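Local coordinates for protein beta-L-arabinobiosidase (Bacteroides thetaiotaomicron, PDB 5MQR) that is a multidomain glycoside hydrolase of a gut bacterium that probably cleaves sugar linkages, such as those of arabinofuranose, in plant pectin, at residues 81-85 against 191-195; 511-515 against 553-558; 748-752 against 798-804; 1051-1056 against 1067-1073. All blocks are in the same frame, centred on the assembly; numbering follows the deposited sequence.

Interaction 1. Residues 81-85 against 191-195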
# COMPACT_ATOMS: atom_id res chain seq x y z
N ALA A 81 -12.39 16.05 21.48
CA ALA A 81 -11.61 17.17 20.93
C ALA A 81 -10.12 16.98 21.26
O ALA A 81 -9.77 16.11 22.06
CB ALA A 81 -12.13 18.49 21.45
N TYR A 82 -9.27 17.75 20.59
CA TYR A 82 -7.83 17.78 20.86
C TYR A 82 -7.37 19.22 20.97
O TYR A 82 -7.53 20.00 20.04
CB TYR A 82 -7.07 17.06 19.74
CG TYR A 82 -5.59 16.88 19.97
CD1 TYR A 82 -5.10 15.79 20.67
CD2 TYR A 82 -4.66 17.81 19.47
CE1 TYR A 82 -3.73 15.61 20.87
CE2 TYR A 82 -3.29 17.66 19.68
CZ TYR A 82 -2.82 16.57 20.38
OH TYR A 82 -1.47 16.40 20.59
N TRP A 83 -6.79 19.58 22.10
CA TRP A 83 -6.52 20.97 22.40
C TRP A 83 -5.32 21.07 23.30
O TRP A 83 -5.24 20.36 24.29
CB TRP A 83 -7.73 21.53 23.13
CG TRP A 83 -7.66 22.97 23.43
CD1 TRP A 83 -7.76 23.99 22.54
CD2 TRP A 83 -7.51 23.57 24.72
NE1 TRP A 83 -7.68 25.20 23.19
CE2 TRP A 83 -7.53 24.97 24.53
CE3 TRP A 83 -7.36 23.07 26.01
CZ2 TRP A 83 -7.40 25.87 25.60
CZ3 TRP A 83 -7.25 23.96 27.08
CH2 TRP A 83 -7.26 25.35 26.87
N ASN A 84 -4.42 21.99 22.99
CA ASN A 84 -3.19 22.18 23.76
C ASN A 84 -2.40 20.91 24.04
O ASN A 84 -2.00 20.66 25.19
CB ASN A 84 -3.50 22.92 25.06
CG ASN A 84 -3.06 24.34 24.99
OD1 ASN A 84 -1.98 24.69 25.48
ND2 ASN A 84 -3.84 25.15 24.27
N GLY A 85 -2.22 20.11 22.99
CA GLY A 85 -1.51 18.85 23.08
C GLY A 85 -2.23 17.74 23.82
O GLY A 85 -1.61 16.75 24.15
N GLU A 191 -15.91 27.13 30.07
CA GLU A 191 -14.59 27.13 29.49
C GLU A 191 -13.74 26.08 30.18
O GLU A 191 -13.83 25.91 31.39
CB GLU A 191 -13.94 28.50 29.64
CG GLU A 191 -12.56 28.54 28.96
CD GLU A 191 -12.06 29.94 28.68
OE1 GLU A 191 -12.75 30.92 29.05
OE2 GLU A 191 -10.98 30.05 28.08
N ILE A 192 -12.94 25.38 29.40
CA ILE A 192 -11.85 24.58 29.92
C ILE A 192 -10.53 25.35 29.75
O ILE A 192 -10.17 25.78 28.65
CB ILE A 192 -11.79 23.21 29.24
CG1 ILE A 192 -13.06 22.39 29.57
CG2 ILE A 192 -10.53 22.45 29.69
CD1 ILE A 192 -13.35 21.31 28.55
N LYS A 193 -9.80 25.53 30.85
CA LYS A 193 -8.57 26.34 30.85
C LYS A 193 -7.31 25.50 30.70
O LYS A 193 -7.34 24.28 30.90
CB LYS A 193 -8.55 27.24 32.09
CG LYS A 193 -9.40 28.49 31.89
CD LYS A 193 -10.19 28.89 33.13
CE LYS A 193 -10.25 30.42 33.25
NZ LYS A 193 -10.97 30.86 34.48
N LYS A 194 -6.21 26.15 30.30
CA LYS A 194 -4.93 25.43 30.06
C LYS A 194 -4.49 24.63 31.28
O LYS A 194 -4.00 23.50 31.14
CB LYS A 194 -3.80 26.39 29.64
CG LYS A 194 -3.50 26.33 28.14
CD LYS A 194 -2.64 27.51 27.67
CE LYS A 194 -3.09 28.09 26.33
NZ LYS A 194 -2.62 29.52 26.22
N ASP A 195 -4.72 25.21 32.45
CA ASP A 195 -4.31 24.62 33.72
C ASP A 195 -5.20 23.47 34.21
O ASP A 195 -5.01 23.01 35.34
CB ASP A 195 -4.16 25.72 34.80
CG ASP A 195 -5.49 26.41 35.15
OD1 ASP A 195 -6.57 25.83 34.96
OD2 ASP A 195 -5.44 27.57 35.61

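Interaction 2. Residues 511-515 against 553-558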
# COMPACT_ATOMS: atom_id res chain seq x y z
N ARG A 511 -1.70 -27.29 24.29
CA ARG A 511 -2.39 -28.21 23.38
C ARG A 511 -2.84 -27.56 22.09
O ARG A 511 -2.95 -26.34 22.00
CB ARG A 511 -3.60 -28.83 24.07
CG ARG A 511 -4.69 -27.84 24.46
CD ARG A 511 -5.86 -28.54 25.18
NE ARG A 511 -7.04 -27.66 25.27
CZ ARG A 511 -8.27 -28.04 25.62
NH1 ARG A 511 -8.55 -29.31 25.94
NH2 ARG A 511 -9.24 -27.13 25.67
N MSE A 512 -3.10 -28.41 21.09
CA MSE A 512 -3.52 -27.97 19.77
C MSE A 512 -4.89 -28.52 19.43
O MSE A 512 -5.14 -29.72 19.64
CB MSE A 512 -2.49 -28.48 18.77
CG MSE A 512 -3.00 -28.28 17.35
SE MSE A 512 -1.45 -28.28 16.12
CE MSE A 512 -0.78 -30.04 16.56
N LYS A 513 -5.77 -27.68 18.88
CA LYS A 513 -7.10 -28.14 18.50
C LYS A 513 -7.02 -28.80 17.12
O LYS A 513 -6.63 -28.15 16.16
CB LYS A 513 -8.07 -26.96 18.47
CG LYS A 513 -9.52 -27.32 18.17
CD LYS A 513 -10.46 -26.15 18.41
CE LYS A 513 -11.92 -26.50 18.17
NZ LYS A 513 -12.37 -27.65 18.99
N GLY A 514 -7.40 -30.09 17.04
CA GLY A 514 -7.47 -30.82 15.78
C GLY A 514 -8.85 -30.99 15.12
O GLY A 514 -8.94 -31.45 13.98
N GLY A 515 -9.90 -30.58 15.80
CA GLY A 515 -11.29 -30.81 15.39
C GLY A 515 -12.08 -30.78 16.69
O GLY A 515 -11.90 -29.85 17.50
N GLY A 553 3.78 -31.46 18.07
CA GLY A 553 2.42 -31.55 17.58
C GLY A 553 2.36 -31.51 16.07
O GLY A 553 3.07 -30.72 15.44
N LEU A 554 1.55 -32.41 15.50
CA LEU A 554 1.12 -32.39 14.10
C LEU A 554 -0.40 -32.65 14.03
O LEU A 554 -0.92 -33.60 14.61
CB LEU A 554 1.88 -33.45 13.29
CG LEU A 554 1.38 -33.78 11.86
CD1 LEU A 554 1.41 -32.56 10.96
CD2 LEU A 554 2.20 -34.90 11.22
N ARG A 555 -1.11 -31.80 13.30
CA ARG A 555 -2.54 -31.99 13.10
C ARG A 555 -2.97 -31.37 11.80
O ARG A 555 -2.34 -30.48 11.30
CB ARG A 555 -3.35 -31.34 14.24
CG ARG A 555 -3.56 -32.18 15.49
CD ARG A 555 -4.23 -33.52 15.18
NE ARG A 555 -4.48 -34.32 16.38
CZ ARG A 555 -3.57 -35.06 17.03
NH1 ARG A 555 -2.30 -35.11 16.64
NH2 ARG A 555 -3.95 -35.76 18.11
N MSE A 556 -4.10 -31.82 11.30
CA MSE A 556 -4.75 -31.16 10.19
C MSE A 556 -5.34 -29.86 10.72
O MSE A 556 -5.61 -29.72 11.92
CB MSE A 556 -5.81 -32.07 9.57
CG MSE A 556 -5.33 -33.48 9.20
SE MSE A 556 -3.89 -33.42 7.88
CE MSE A 556 -4.82 -32.71 6.32
N PHE A 557 -5.51 -28.89 9.85
CA PHE A 557 -6.33 -27.73 10.19
C PHE A 557 -7.73 -28.21 10.61
O PHE A 557 -8.29 -29.11 9.98
CB PHE A 557 -6.55 -26.83 8.97
CG PHE A 557 -5.34 -26.08 8.49
CD1 PHE A 557 -4.11 -26.07 9.19
CD2 PHE A 557 -5.45 -25.33 7.31
CE1 PHE A 557 -3.03 -25.35 8.70
CE2 PHE A 557 -4.37 -24.60 6.83
CZ PHE A 557 -3.16 -24.62 7.53
N TYR A 558 -8.30 -27.60 11.65
CA TYR A 558 -9.68 -27.88 11.99
C TYR A 558 -10.69 -27.12 11.10
O TYR A 558 -11.84 -27.50 11.04
CB TYR A 558 -9.97 -27.74 13.48
CG TYR A 558 -10.09 -26.35 14.07
CD1 TYR A 558 -11.31 -25.67 14.06
CD2 TYR A 558 -9.02 -25.77 14.74
CE1 TYR A 558 -11.45 -24.44 14.66
CE2 TYR A 558 -9.15 -24.53 15.35
CZ TYR A 558 -10.36 -23.88 15.31
OH TYR A 558 -10.48 -22.67 15.93
O HOH W 1 -5.57 -27.67 13.81
O HOH W 2 -6.66 -32.74 12.90

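Interaction 3. Residues 748-752 against 798-804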
# COMPACT_ATOMS: atom_id res chain seq x y z
N ASP A 748 32.28 -14.67 -33.52
CA ASP A 748 32.97 -13.82 -34.48
C ASP A 748 32.07 -13.31 -35.64
O ASP A 748 32.52 -12.50 -36.42
CB ASP A 748 34.32 -14.45 -34.95
CG ASP A 748 34.17 -15.67 -35.86
OD1 ASP A 748 33.06 -16.01 -36.34
OD2 ASP A 748 35.21 -16.33 -36.09
N LYS A 749 30.82 -13.77 -35.73
CA LYS A 749 29.93 -13.38 -36.83
C LYS A 749 29.10 -12.13 -36.54
O LYS A 749 28.49 -11.61 -37.44
CB LYS A 749 28.99 -14.54 -37.21
CG LYS A 749 29.67 -15.80 -37.73
CD LYS A 749 30.38 -15.56 -39.05
CE LYS A 749 30.99 -16.84 -39.59
NZ LYS A 749 32.06 -16.50 -40.58
N PHE A 750 29.08 -11.68 -35.28
CA PHE A 750 28.31 -10.50 -34.93
C PHE A 750 29.03 -9.61 -33.92
O PHE A 750 29.67 -10.11 -32.97
CB PHE A 750 26.93 -10.88 -34.38
CG PHE A 750 26.04 -11.55 -35.39
CD1 PHE A 750 25.37 -10.79 -36.35
CD2 PHE A 750 25.90 -12.92 -35.42
CE1 PHE A 750 24.56 -11.39 -37.31
CE2 PHE A 750 25.09 -13.53 -36.37
CZ PHE A 750 24.43 -12.77 -37.31
N SER A 751 28.91 -8.30 -34.13
CA SER A 751 29.42 -7.31 -33.22
C SER A 751 28.90 -7.59 -31.82
O SER A 751 27.83 -8.20 -31.64
CB SER A 751 29.01 -5.90 -33.64
OG SER A 751 29.45 -5.60 -34.96
N SER A 752 29.67 -7.14 -30.83
CA SER A 752 29.39 -7.45 -29.42
C SER A 752 29.49 -6.23 -28.51
O SER A 752 30.50 -5.50 -28.56
CB SER A 752 30.39 -8.51 -28.93
OG SER A 752 30.26 -8.68 -27.53
N GLN A 798 32.99 -2.47 -39.26
CA GLN A 798 32.22 -3.69 -39.37
C GLN A 798 31.38 -3.64 -40.61
O GLN A 798 30.83 -2.59 -40.94
CB GLN A 798 31.32 -3.86 -38.16
CG GLN A 798 30.60 -5.20 -38.12
CD GLN A 798 31.52 -6.39 -37.91
OE1 GLN A 798 32.32 -6.73 -38.77
NE2 GLN A 798 31.36 -7.05 -36.78
N GLY A 799 31.27 -4.76 -41.30
CA GLY A 799 30.26 -4.91 -42.36
C GLY A 799 28.87 -4.83 -41.77
O GLY A 799 28.63 -5.35 -40.67
N ASP A 800 27.94 -4.18 -42.45
CA ASP A 800 26.61 -3.96 -41.84
C ASP A 800 25.87 -5.29 -41.56
O ASP A 800 25.20 -5.41 -40.56
CB ASP A 800 25.75 -2.90 -42.56
CG ASP A 800 25.33 -3.29 -43.99
OD1 ASP A 800 25.79 -4.31 -44.55
OD2 ASP A 800 24.50 -2.54 -44.55
N VAL A 801 26.10 -6.30 -42.39
CA VAL A 801 25.57 -7.66 -42.18
C VAL A 801 26.02 -8.25 -40.81
O VAL A 801 25.25 -8.92 -40.13
CB VAL A 801 25.96 -8.63 -43.35
CG1 VAL A 801 25.42 -10.04 -43.11
CG2 VAL A 801 25.46 -8.11 -44.70
N GLN A 802 27.26 -7.96 -40.44
CA GLN A 802 27.87 -8.45 -39.20
C GLN A 802 27.49 -7.61 -37.97
O GLN A 802 27.76 -8.05 -36.87
CB GLN A 802 29.40 -8.59 -39.32
CG GLN A 802 29.84 -9.79 -40.13
CD GLN A 802 29.53 -9.62 -41.59
OE1 GLN A 802 29.81 -8.58 -42.18
NE2 GLN A 802 28.92 -10.64 -42.18
N ASP A 803 26.87 -6.44 -38.16
CA ASP A 803 26.06 -5.82 -37.10
C ASP A 803 24.65 -6.39 -37.03
O ASP A 803 23.86 -5.92 -36.22
CB ASP A 803 25.93 -4.29 -37.29
CG ASP A 803 27.18 -3.54 -36.94
OD1 ASP A 803 27.97 -3.98 -36.08
OD2 ASP A 803 27.37 -2.46 -37.52
N GLY A 804 24.32 -7.40 -37.84
CA GLY A 804 22.95 -7.85 -38.01
C GLY A 804 22.05 -6.91 -38.79
O GLY A 804 20.83 -7.01 -38.71

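Interaction 4. Residues 1051-1056 against 1067-1073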
# COMPACT_ATOMS: atom_id res chain seq x y z
N TRP A 1051 -0.97 8.33 -15.53
CA TRP A 1051 -1.53 7.22 -14.77
C TRP A 1051 -1.76 7.56 -13.27
O TRP A 1051 -0.84 8.00 -12.57
CB TRP A 1051 -0.58 6.00 -14.85
CG TRP A 1051 -0.45 5.39 -16.20
CD1 TRP A 1051 -1.32 5.52 -17.27
CD2 TRP A 1051 0.57 4.49 -16.63
NE1 TRP A 1051 -0.85 4.80 -18.33
CE2 TRP A 1051 0.30 4.16 -17.97
CE3 TRP A 1051 1.71 3.95 -16.02
CZ2 TRP A 1051 1.12 3.30 -18.71
CZ3 TRP A 1051 2.53 3.11 -16.75
CH2 TRP A 1051 2.21 2.78 -18.08
N ASP A 1052 -2.96 7.30 -12.77
CA ASP A 1052 -3.26 7.53 -11.36
C ASP A 1052 -2.48 6.61 -10.44
O ASP A 1052 -2.27 6.95 -9.28
CB ASP A 1052 -4.75 7.33 -11.07
CG ASP A 1052 -5.61 8.42 -11.65
OD1 ASP A 1052 -5.09 9.47 -12.10
OD2 ASP A 1052 -6.83 8.21 -11.64
N TRP A 1053 -2.05 5.46 -10.95
CA TRP A 1053 -1.27 4.54 -10.14
C TRP A 1053 -0.50 3.61 -11.02
O TRP A 1053 -0.87 3.40 -12.16
CB TRP A 1053 -2.20 3.70 -9.24
CG TRP A 1053 -3.40 3.15 -9.94
CD1 TRP A 1053 -4.66 3.73 -10.04
CD2 TRP A 1053 -3.48 1.92 -10.66
NE1 TRP A 1053 -5.50 2.92 -10.78
CE2 TRP A 1053 -4.80 1.81 -11.17
CE3 TRP A 1053 -2.56 0.90 -10.94
CZ2 TRP A 1053 -5.22 0.70 -11.93
CZ3 TRP A 1053 -2.98 -0.21 -11.69
CH2 TRP A 1053 -4.30 -0.29 -12.18
N PHE A 1054 0.58 3.06 -10.47
CA PHE A 1054 1.24 1.90 -11.08
C PHE A 1054 2.16 1.29 -10.07
O PHE A 1054 2.44 1.90 -9.03
CB PHE A 1054 2.03 2.26 -12.36
CG PHE A 1054 3.10 3.31 -12.16
CD1 PHE A 1054 4.34 2.97 -11.66
CD2 PHE A 1054 2.86 4.64 -12.49
CE1 PHE A 1054 5.33 3.94 -11.48
CE2 PHE A 1054 3.83 5.61 -12.30
CZ PHE A 1054 5.07 5.26 -11.80
N CYS A 1055 2.67 0.11 -10.37
CA CYS A 1055 3.58 -0.54 -9.45
C CYS A 1055 4.46 -1.56 -10.13
O CYS A 1055 3.99 -2.35 -10.92
CB CYS A 1055 2.78 -1.21 -8.33
SG CYS A 1055 3.77 -2.21 -7.21
N LEU A 1056 5.74 -1.51 -9.82
CA LEU A 1056 6.67 -2.58 -10.16
C LEU A 1056 7.11 -3.21 -8.87
O LEU A 1056 7.63 -2.55 -8.00
CB LEU A 1056 7.87 -2.07 -10.93
CG LEU A 1056 8.88 -3.15 -11.35
CD1 LEU A 1056 8.34 -4.02 -12.48
CD2 LEU A 1056 10.19 -2.48 -11.76
N THR A 1067 10.17 -2.73 -4.47
CA THR A 1067 8.87 -2.32 -4.99
C THR A 1067 8.93 -0.85 -5.30
O THR A 1067 9.44 -0.07 -4.50
CB THR A 1067 7.78 -2.52 -3.94
OG1 THR A 1067 7.91 -3.82 -3.39
CG2 THR A 1067 6.41 -2.32 -4.51
N ILE A 1068 8.41 -0.46 -6.44
CA ILE A 1068 8.30 0.95 -6.78
C ILE A 1068 6.85 1.17 -7.15
O ILE A 1068 6.32 0.48 -8.01
CB ILE A 1068 9.17 1.33 -8.01
CG1 ILE A 1068 10.65 1.09 -7.71
CG2 ILE A 1068 8.91 2.78 -8.43
CD1 ILE A 1068 11.51 0.97 -8.94
N LEU A 1069 6.23 2.14 -6.50
CA LEU A 1069 4.87 2.42 -6.77
C LEU A 1069 4.52 3.89 -6.73
O LEU A 1069 5.21 4.72 -6.11
CB LEU A 1069 3.97 1.63 -5.82
CG LEU A 1069 3.95 1.89 -4.31
CD1 LEU A 1069 3.10 3.11 -3.94
CD2 LEU A 1069 3.43 0.63 -3.61
N TRP A 1070 3.43 4.17 -7.40
CA TRP A 1070 2.89 5.49 -7.56
C TRP A 1070 1.41 5.39 -7.29
O TRP A 1070 0.75 4.49 -7.80
CB TRP A 1070 3.12 5.99 -8.99
CG TRP A 1070 2.33 7.20 -9.33
CD1 TRP A 1070 1.28 7.26 -10.18
CD2 TRP A 1070 2.48 8.53 -8.78
NE1 TRP A 1070 0.77 8.55 -10.22
CE2 TRP A 1070 1.49 9.34 -9.38
CE3 TRP A 1070 3.36 9.10 -7.86
CZ2 TRP A 1070 1.36 10.72 -9.09
CZ3 TRP A 1070 3.24 10.49 -7.57
CH2 TRP A 1070 2.24 11.27 -8.18
N ASP A 1071 0.89 6.30 -6.48
CA ASP A 1071 -0.53 6.27 -6.07
C ASP A 1071 -0.93 7.69 -5.82
O ASP A 1071 -0.72 8.24 -4.74
CB ASP A 1071 -0.71 5.38 -4.84
CG ASP A 1071 -2.16 4.93 -4.62
OD1 ASP A 1071 -3.11 5.49 -5.25
OD2 ASP A 1071 -2.35 4.00 -3.78
N LYS A 1072 -1.48 8.30 -6.85
CA LYS A 1072 -1.80 9.72 -6.80
C LYS A 1072 -2.79 10.07 -5.70
O LYS A 1072 -2.60 11.05 -5.00
CB LYS A 1072 -2.39 10.15 -8.13
CG LYS A 1072 -2.61 11.65 -8.25
CD LYS A 1072 -3.57 11.95 -9.39
CE LYS A 1072 -4.06 13.39 -9.32
NZ LYS A 1072 -5.47 13.44 -9.82
N ASN A 1073 -3.84 9.27 -5.59
CA ASN A 1073 -4.93 9.53 -4.66
C ASN A 1073 -4.89 8.67 -3.39
O ASN A 1073 -5.71 8.89 -2.50
CB ASN A 1073 -6.28 9.32 -5.39
CG ASN A 1073 -6.45 10.25 -6.57
OD1 ASN A 1073 -6.86 9.83 -7.65
ND2 ASN A 1073 -6.10 11.49 -6.39
O HOH W 3 -4.24 6.80 -7.31

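Interaction 1. Residues 81-85 against 191-195
W83 meets the backbone of residues 192-194 with the outer corner of its indole, and this part of the contact is van der Waals packing of the ring against peptide groups. CH2 lies 3.4 Å from O of I192, which approaches obliquely, and 3.7 Å from N of K194, at the ring edge and near its plane. The extended first torsion of W83 (chi1 -176°) sends the six-membered ring across the gap. Its polar edge is engaged by another partner, since NE1 bonds to O of G161, which probably restrains the turn of the ring.

The apolar part is small: CZ3 of W83 is 4.5 Å from CG2 of I192, a side chain that also rests on F155 and L163.

Amide and aliphatic chain meet at N84 and K194, which cross at about a right angle. OD1 of N84 sits 3.5 Å from CG of K194, while ND2 of N84 lies 3.7 Å above the centre of the W83 ring plane.

Strands 74-83 and 186-192 belong to successive four-stranded sheets, consistent with neighbouring blades of the N-terminal propeller. With shape rather than directed bonds joining these segments, the fit probably relies in part on the G161 bond that holds W83 from outside them.

Interaction 2. Residues 511-515 against 553-558
K513 and Y558, with M512 and R555, pack two beta sheets face to face in the CBM-like domain, as in a beta sandwich. Strand 509-513 belongs to a ten-stranded mixed sheet and strand 550-556 to an antiparallel one; their short axes run 9° from parallel and 8.2 Å apart, a spacing that leaves side chains and water to fill the gap.

The apolar packing has two centres. The selenomethionine M512 pushes its CE to 3.5 Å from C of G553, and the same methyl touches N of L554 and the CB-CG part of R555. G553 leaves room for it, because a CB there would clash with that methyl.

The second centre is aliphatic on aromatic. K513 crosses Y558 at about a right angle, with CD over one ring face, 3.9 Å from the centroid and 17° off the normal, a CH-pi contact. NZ of K513, 5.4 Å from that centroid, adds at most a weak cation-pi attraction. A bend at the last torsion of K513 (chi4 57°) turns NZ back to O of G515, at 2.7 Å, a bond internal to 511-515 that holds the lysine end. With an alanine at K513, the Y558 face would probably lose most of its aliphatic cover, the CD contact included, and O of G515 its lysine partner.

The polar links across the contact are two waters. One donates to O of G514 and weakly accepts from N of M556. The other bridges the segments by donating to O of K513 at 2.6 Å and to O of M556 at 2.8 Å.

Interaction 3. Residues 748-752 against 798-804
F750 and S751 run alongside Q802 and D803, with CA of F750 and CA of Q802 4.8 Å apart where the first loop passes the short 3-10 turn 801-803. The backbone link is N of S751 to O of Q802, 3.0 Å long with an N-H...O angle of 158°. CA of F750 also points its hydrogen at that oxygen from 3.2 Å, so O of Q802 receives both an N-H and a C-H from the facing loop.

Among the side chains, the hydroxyl of S751 is the polar hub. NE2 of Q798 donates to OG of S751 over 3.0 Å, at 164° and with OG near the amide plane. A bend at chi2 of Q798 (67°) brings the amide round to that position. OG in turn donates to OD1 of D803, at a very short 2.5 Å that deserves caution as a length. The other carboxylate oxygen, OD2, is taken by R819 and T821, so both carboxylate oxygens of D803 have partners. A leucine in place of Q798 would probably leave OG of S751 without its amide donor, held by D803 alone among the partners described.

F750 presents its edge to N of G804, with CD1 3.8 Å away, and CG of Q802 packs 3.5 Å from O of K749.

Both loops belong to the helical MGH1-like glycoside hydrolase domain. The first leads from helix 726-737 into helix 754-765, and the second joins helix 768-788 to helix 820-839; S751 rests on I822 and Y825 of the last, while Q798 touches I822 and also W785 of helix 768-788.

Interaction 4. Residues 1051-1056 against 1067-1073
F1054 with W1070 and L1056 with I1068 form hydrogen-bonded pairs, each making both backbone bonds, and W1053 with D1071 and C1055 with L1069 form non-hydrogen-bonded pairs, in strands whose short axes lie 4.6 Å apart and antiparallel at 179°. They are the two arms of a beta hairpin, 1053-1061 and 1064-1071, the second and third strands of a five-stranded antiparallel sheet in the GH65-type C-terminal domain, between 660-662 and 1082-1087.

On the sheet face of F1054 and W1070, CB of W1070 sits over one side of the phenyl ring, 3.6 Å from its centroid, as a CH-pi contact. F1054 places CG between its backbone N and carbonyl carbon (chi1 58°), which brings the phenyl against CB of W1070. The two rings themselves are displaced, with little stacking between them. The indole is held separately: NE1 of W1070 gives a bent bond of 2.9 Å to O of W1051, in the carbonyl plane and near the indole plane. This gives the N-H a partner and probably restrains the rotation of the ring.

The opposite face carries C1055, whose CB lies 4.0 Å from CB of L1069 and whose SG is 3.8 Å from CG2 of T1067. On this face the W1053 ring makes a cation-pi contact with R1076.

At the open end, N of K1072 adds a nearly straight bond to O of D1052. Their side chains cross obliquely, with OD1 of D1052 and NZ of K1072 4.6 Å apart, too far for a salt bridge, though the charges may still attract. Beside them, N of N1073 donates to a water at 3.0 Å.

From the N terminus the four contacts follow one another in series, none nesting inside or crossing another. Interaction 1 closes a span of 105 intervening residues and joins two successive four-stranded sheets, probably adjacent propeller blades. Interaction 2 closes 37 residues, bringing together two sheets that meet in the CBM-like region, about 54 Å away, centre to centre. Interaction 3 spans 45 residues, mostly helical, and ties two interhelical loops of the glycoside hydrolase domain. Interaction 4 closes only ten residues, the far ends of the hairpin strands and their turn. It is nearest the chain's centre, with centres 41 to 42 Å from each of the others, whereas interactions 1 and 3 lie on opposite sides, 79 Å apart.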